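Local coordinates for putative lipoprotein GNA1162 (PDB 4HRV) that probably serves as a membrane-anchored lipoprotein of Neisseria meningitidis with a possible lipid-binding role, present here as a fragment without its signal sequence, at the interface of chains A and B. Coordinates in Å, arbitrary orientation; residue numbers count along the deposited sequence, not the author numbering. Chains: chain A/B, Putative lipoprotein GNA1162.

Contact 1 and contact 2 are overlapping parts of the two symmetry-related halves of one interface, the centres of their C-alpha atoms about 22 Å apart. In contact 1 helix 139-155 of chain A lies over the sheet of chain B, with A:Leu141 on B:Trp124 and B:Leu42 nearby; in contact 2 helix 139-154 of chain B sets B:Leu141 on A:Trp124, near A:Leu42. Contact 1 adds a polar rim around the indole. The engineered selenomethionine touches lightly in contact 1 but is central in contact 2. Such reciprocal helix packing could hold two chains together, although the structure alone does not show that this is the physiological assembly.

Contact 1: the interface of chains A and B. Residues chain A 132, 136, 138, 141-142, 144-145; chain B 42, 47, 114, 124.
A:Leu141 lies on the indole face of B:Trp124, the tight centre of a helix-on-sheet contact in this GNA1162-like (DUF799) lipoprotein. The two side chains run antiparallel past one another: near the start of helix 139-155, A:Leu141 CB sits 3.5 Å from the centroid of the six-membered ring of B:Trp124, a CH-pi contact that also extends over the five-membered ring. With CG anti to its own carbonyl carbon (chi1 -59°), A:Leu141 spreads its branches towards different neighbours. A:Leu141 CD1 continues over the pyrrole part of the indole and approaches B:Leu114 CD2 at 3.9 Å, while A:Leu141 CD2 packs 3.7 Å from B:Leu42 CD2. B:Tyr47 joins this packing through its ring, B:Tyr47 CE2 lying 3.8 Å from A:Leu141 CD2.

The indole edge is fixed by polar groups. B:Trp124 NE1 donates a nearly straight hydrogen bond (170° at H) of 3.0 Å to A:Glu132 OE2. The carboxylate oxygen lies in the ring plane and uses its anti lone pair, and the carboxylate stands almost perpendicular to the indole. A:Glu132 OE2 also accepts from the backbone N of A:Asn138, at 2.9 Å and from above the carboxylate plane, so the loop leading into the helix and the partner's tryptophan grip one oxygen. This pairing helps fix the rotation of the indole beneath A:Leu141. A:Asn136 brings its side-chain amide to the same ring edge, turned roughly at right angles to it.

The polar bond of B:Tyr47 is less firm than its packing. Its hydroxyl OH meets A:Asn138 ND2 tip to tip at 2.9 Å, but the hydrogen bond is strongly bent and therefore weak, with the amide and phenol planes markedly inclined. Packing is looser further along the helix, where A:Leu145 barely approaches the far end of the indole. The engineered selenomethionine A:Met144, its CG anti to the backbone N (chi1 166°), adds a light contact, A:Met144 CG lying 3.8 Å from B:Leu42 CG.

Contact 2: the interface of chains A and B. Residues chain A 38, 42, 88, 90, 112, 124; chain B 141, 144-145, 148.
B:Met144, the engineered selenomethionine of helix 139-154, meets A:Leu88 tip to tip within an apolar pocket of the lipoprotein's sheet and helix 34-44. No nitrogen or oxygen pairs across the contact, so hydrophobic contact carries the patch. B:Met144 has CG in the crowded position between backbone N and carbonyl carbon (chi1 87°), and its bent chain delivers B:Met144 CE to A:Leu88 CD2 at 3.4 Å, a tight fit. Further back along the chain, B:Met144 CG lies 3.7 Å from A:Leu42 CD2, and the selenium, B:Met144 SE, runs alongside A:Thr38, 4.1 Å from its methyl CG2. A:Ile90 borders the same pocket more loosely.

The aromatic contact involves A:Trp124, whose indole face receives B:Leu141. B:Leu141 CB sits over the ring centre, 3.5 Å from the centroid of the six-membered ring of A:Trp124. B:Leu141 CD1 reaches the root of the indole, 3.4 Å from A:Trp124 CG, and the other branch, B:Leu141 CD2, turns away to A:Leu42 CD2 at 3.8 Å. A:Leu42 therefore bridges the leucine and the selenomethionine.

The contacts thin out at B:Leu145, beside the selenomethionine, where CD1 comes no nearer than 4.3 Å to A:Ala112 CB, and at B:Ala148, a turn beyond B:Met144. The site may help hold a dimer, if that is the physiological assembly; residue 144 being engineered, its native part centres on the leucine-on-indole contact.

Contact 1: the interface of chains A and B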
# COMPACT_ATOMS: atom_id res chain seq x y z
N GLU A 132 1.43 -1.04 -11.82
CA GLU A 132 1.41 -2.44 -12.20
C GLU A 132 1.49 -2.52 -13.72
O GLU A 132 0.75 -1.85 -14.42
CB GLU A 132 0.13 -3.10 -11.70
CG GLU A 132 0.18 -4.61 -11.67
CD GLU A 132 -1.07 -5.21 -11.07
OE1 GLU A 132 -2.17 -4.66 -11.33
OE2 GLU A 132 -0.96 -6.22 -10.34
N ASN A 136 0.40 -7.58 -17.45
CA ASN A 136 -0.29 -8.51 -16.56
C ASN A 136 -0.93 -7.82 -15.36
O ASN A 136 -0.36 -6.87 -14.80
CB ASN A 136 0.64 -9.64 -16.11
CG ASN A 136 0.04 -10.49 -15.00
OD1 ASN A 136 -0.71 -11.43 -15.25
ND2 ASN A 136 0.38 -10.15 -13.76
N ASN A 138 -2.56 -8.30 -11.51
CA ASN A 138 -2.74 -9.14 -10.33
C ASN A 138 -2.67 -8.39 -9.01
O ASN A 138 -1.59 -8.02 -8.54
CB ASN A 138 -1.73 -10.30 -10.32
CG ASN A 138 -1.95 -11.24 -9.15
OD1 ASN A 138 -2.92 -11.12 -8.40
ND2 ASN A 138 -1.05 -12.21 -9.00
N LEU A 141 -0.45 -10.25 -6.12
CA LEU A 141 0.94 -9.84 -6.02
C LEU A 141 1.08 -8.37 -5.66
O LEU A 141 1.96 -8.00 -4.90
CB LEU A 141 1.68 -10.17 -7.31
CG LEU A 141 1.61 -11.68 -7.60
CD1 LEU A 141 2.07 -11.98 -9.02
CD2 LEU A 141 2.43 -12.44 -6.57
N LEU A 142 0.23 -7.52 -6.23
CA LEU A 142 0.26 -6.11 -5.87
C LEU A 142 -0.01 -5.94 -4.38
O LEU A 142 0.63 -5.12 -3.72
CB LEU A 142 -0.77 -5.31 -6.67
CG LEU A 142 -0.18 -4.09 -7.37
CD1 LEU A 142 -1.24 -3.02 -7.58
CD2 LEU A 142 1.01 -3.54 -6.61
N MSE A 144 0.63 -8.09 -2.01
CA MSE A 144 1.78 -8.56 -1.26
C MSE A 144 2.85 -7.49 -1.20
O MSE A 144 3.47 -7.29 -0.16
CB MSE A 144 2.36 -9.84 -1.88
CG MSE A 144 3.73 -10.23 -1.38
SE MSE A 144 5.16 -9.22 -2.29
CE MSE A 144 4.73 -9.67 -4.15
N LEU A 145 3.07 -6.81 -2.32
CA LEU A 145 4.07 -5.75 -2.39
C LEU A 145 3.71 -4.56 -1.48
O LEU A 145 4.55 -4.15 -0.66
CB LEU A 145 4.31 -5.28 -3.83
CG LEU A 145 5.27 -4.08 -3.93
CD1 LEU A 145 6.66 -4.47 -3.42
CD2 LEU A 145 5.35 -3.54 -5.34
N LEU B 42 1.14 -13.76 0.28
CA LEU B 42 1.29 -14.70 -0.83
C LEU B 42 0.47 -15.98 -0.62
O LEU B 42 -0.15 -16.49 -1.56
CB LEU B 42 2.77 -15.05 -1.08
CG LEU B 42 3.64 -13.97 -1.73
CD1 LEU B 42 5.09 -14.44 -1.87
CD2 LEU B 42 3.07 -13.59 -3.09
N TYR B 47 -0.75 -18.83 -3.44
CA TYR B 47 0.55 -19.38 -3.86
C TYR B 47 1.19 -20.22 -2.76
O TYR B 47 0.90 -20.04 -1.58
CB TYR B 47 1.53 -18.26 -4.25
CG TYR B 47 1.05 -17.38 -5.37
CD1 TYR B 47 1.19 -17.76 -6.69
CD2 TYR B 47 0.45 -16.16 -5.10
CE1 TYR B 47 0.75 -16.95 -7.72
CE2 TYR B 47 -0.00 -15.34 -6.11
CZ TYR B 47 0.15 -15.74 -7.42
OH TYR B 47 -0.29 -14.93 -8.44
N LEU B 114 8.00 -10.81 -10.84
CA LEU B 114 7.89 -12.26 -10.69
C LEU B 114 8.35 -12.92 -11.99
O LEU B 114 7.84 -12.60 -13.05
CB LEU B 114 6.44 -12.66 -10.43
CG LEU B 114 6.27 -14.15 -10.11
CD1 LEU B 114 6.85 -14.42 -8.73
CD2 LEU B 114 4.81 -14.59 -10.16
N TRP B 124 5.01 -10.99 -13.97
CA TRP B 124 4.33 -9.88 -13.32
C TRP B 124 5.35 -8.85 -12.86
O TRP B 124 6.48 -9.21 -12.56
CB TRP B 124 3.56 -10.39 -12.10
CG TRP B 124 2.99 -9.29 -11.25
CD1 TRP B 124 1.79 -8.67 -11.41
CD2 TRP B 124 3.59 -8.70 -10.09
NE1 TRP B 124 1.60 -7.72 -10.44
CE2 TRP B 124 2.69 -7.72 -9.61
CE3 TRP B 124 4.79 -8.90 -9.41
CZ2 TRP B 124 2.96 -6.94 -8.48
CZ3 TRP B 124 5.07 -8.12 -8.28
CH2 TRP B 124 4.15 -7.15 -7.83

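Contact 2: the interface of chains A and B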
# COMPACT_ATOMS: atom_id res chain seq x y z
N THR A 38 -12.91 1.64 1.57
CA THR A 38 -12.30 2.09 2.83
C THR A 38 -12.97 1.48 4.06
O THR A 38 -12.34 1.36 5.11
CB THR A 38 -12.36 3.64 3.01
OG1 THR A 38 -13.72 4.05 3.23
CG2 THR A 38 -11.78 4.37 1.80
N LEU A 42 -10.87 0.19 7.70
CA LEU A 42 -11.08 1.06 8.86
C LEU A 42 -11.73 0.36 10.06
O LEU A 42 -11.30 0.54 11.21
CB LEU A 42 -11.86 2.32 8.47
CG LEU A 42 -11.11 3.29 7.55
CD1 LEU A 42 -12.06 4.42 7.09
CD2 LEU A 42 -9.90 3.87 8.28
N LEU A 88 -12.28 11.74 7.25
CA LEU A 88 -11.24 11.25 6.37
C LEU A 88 -11.41 11.85 4.98
O LEU A 88 -12.42 11.62 4.33
CB LEU A 88 -11.26 9.72 6.30
CG LEU A 88 -10.19 9.06 5.42
CD1 LEU A 88 -8.79 9.47 5.87
CD2 LEU A 88 -10.36 7.52 5.42
N ILE A 90 -9.87 12.01 1.21
CA ILE A 90 -9.02 11.33 0.26
C ILE A 90 -9.08 12.07 -1.07
O ILE A 90 -10.15 12.52 -1.49
CB ILE A 90 -9.48 9.88 0.04
CG1 ILE A 90 -9.40 9.08 1.34
CG2 ILE A 90 -8.65 9.21 -1.05
CD1 ILE A 90 -10.16 7.74 1.29
N ALA A 112 -4.20 11.31 1.58
CA ALA A 112 -5.29 11.37 2.53
C ALA A 112 -4.88 12.03 3.82
O ALA A 112 -3.70 12.06 4.18
CB ALA A 112 -5.82 9.98 2.80
N TRP A 124 -3.72 12.64 11.11
CA TRP A 124 -2.88 11.73 10.33
C TRP A 124 -2.86 12.17 8.88
O TRP A 124 -3.82 12.75 8.36
CB TRP A 124 -3.41 10.29 10.44
CG TRP A 124 -2.73 9.33 9.53
CD1 TRP A 124 -1.57 8.64 9.77
CD2 TRP A 124 -3.16 8.94 8.22
NE1 TRP A 124 -1.27 7.84 8.69
CE2 TRP A 124 -2.22 8.01 7.72
CE3 TRP A 124 -4.26 9.29 7.41
CZ2 TRP A 124 -2.34 7.43 6.46
CZ3 TRP A 124 -4.37 8.70 6.15
CH2 TRP A 124 -3.41 7.78 5.70
N LEU B 141 -4.20 3.32 9.31
CA LEU B 141 -4.62 4.26 8.29
C LEU B 141 -3.82 4.13 6.99
O LEU B 141 -4.38 4.24 5.91
CB LEU B 141 -4.55 5.70 8.82
CG LEU B 141 -5.45 5.94 10.03
CD1 LEU B 141 -5.27 7.33 10.62
CD2 LEU B 141 -6.92 5.70 9.66
N MSE B 144 -5.20 1.18 5.25
CA MSE B 144 -6.47 1.40 4.56
C MSE B 144 -6.28 2.20 3.29
O MSE B 144 -6.95 1.94 2.30
CB MSE B 144 -7.52 2.06 5.47
CG MSE B 144 -7.49 3.56 5.49
SE MSE B 144 -8.28 4.50 3.94
CE MSE B 144 -7.42 6.23 4.31
N LEU B 145 -5.35 3.15 3.30
CA LEU B 145 -5.05 3.90 2.08
C LEU B 145 -4.45 3.03 0.97
O LEU B 145 -4.91 3.11 -0.17
CB LEU B 145 -4.13 5.10 2.36
CG LEU B 145 -3.82 5.92 1.11
CD1 LEU B 145 -5.11 6.41 0.44
CD2 LEU B 145 -2.90 7.09 1.41
N ALA B 148 -7.10 0.82 -0.37
CA ALA B 148 -8.03 1.51 -1.24
C ALA B 148 -7.42 1.70 -2.62
O ALA B 148 -8.10 1.56 -3.63
CB ALA B 148 -8.39 2.86 -0.64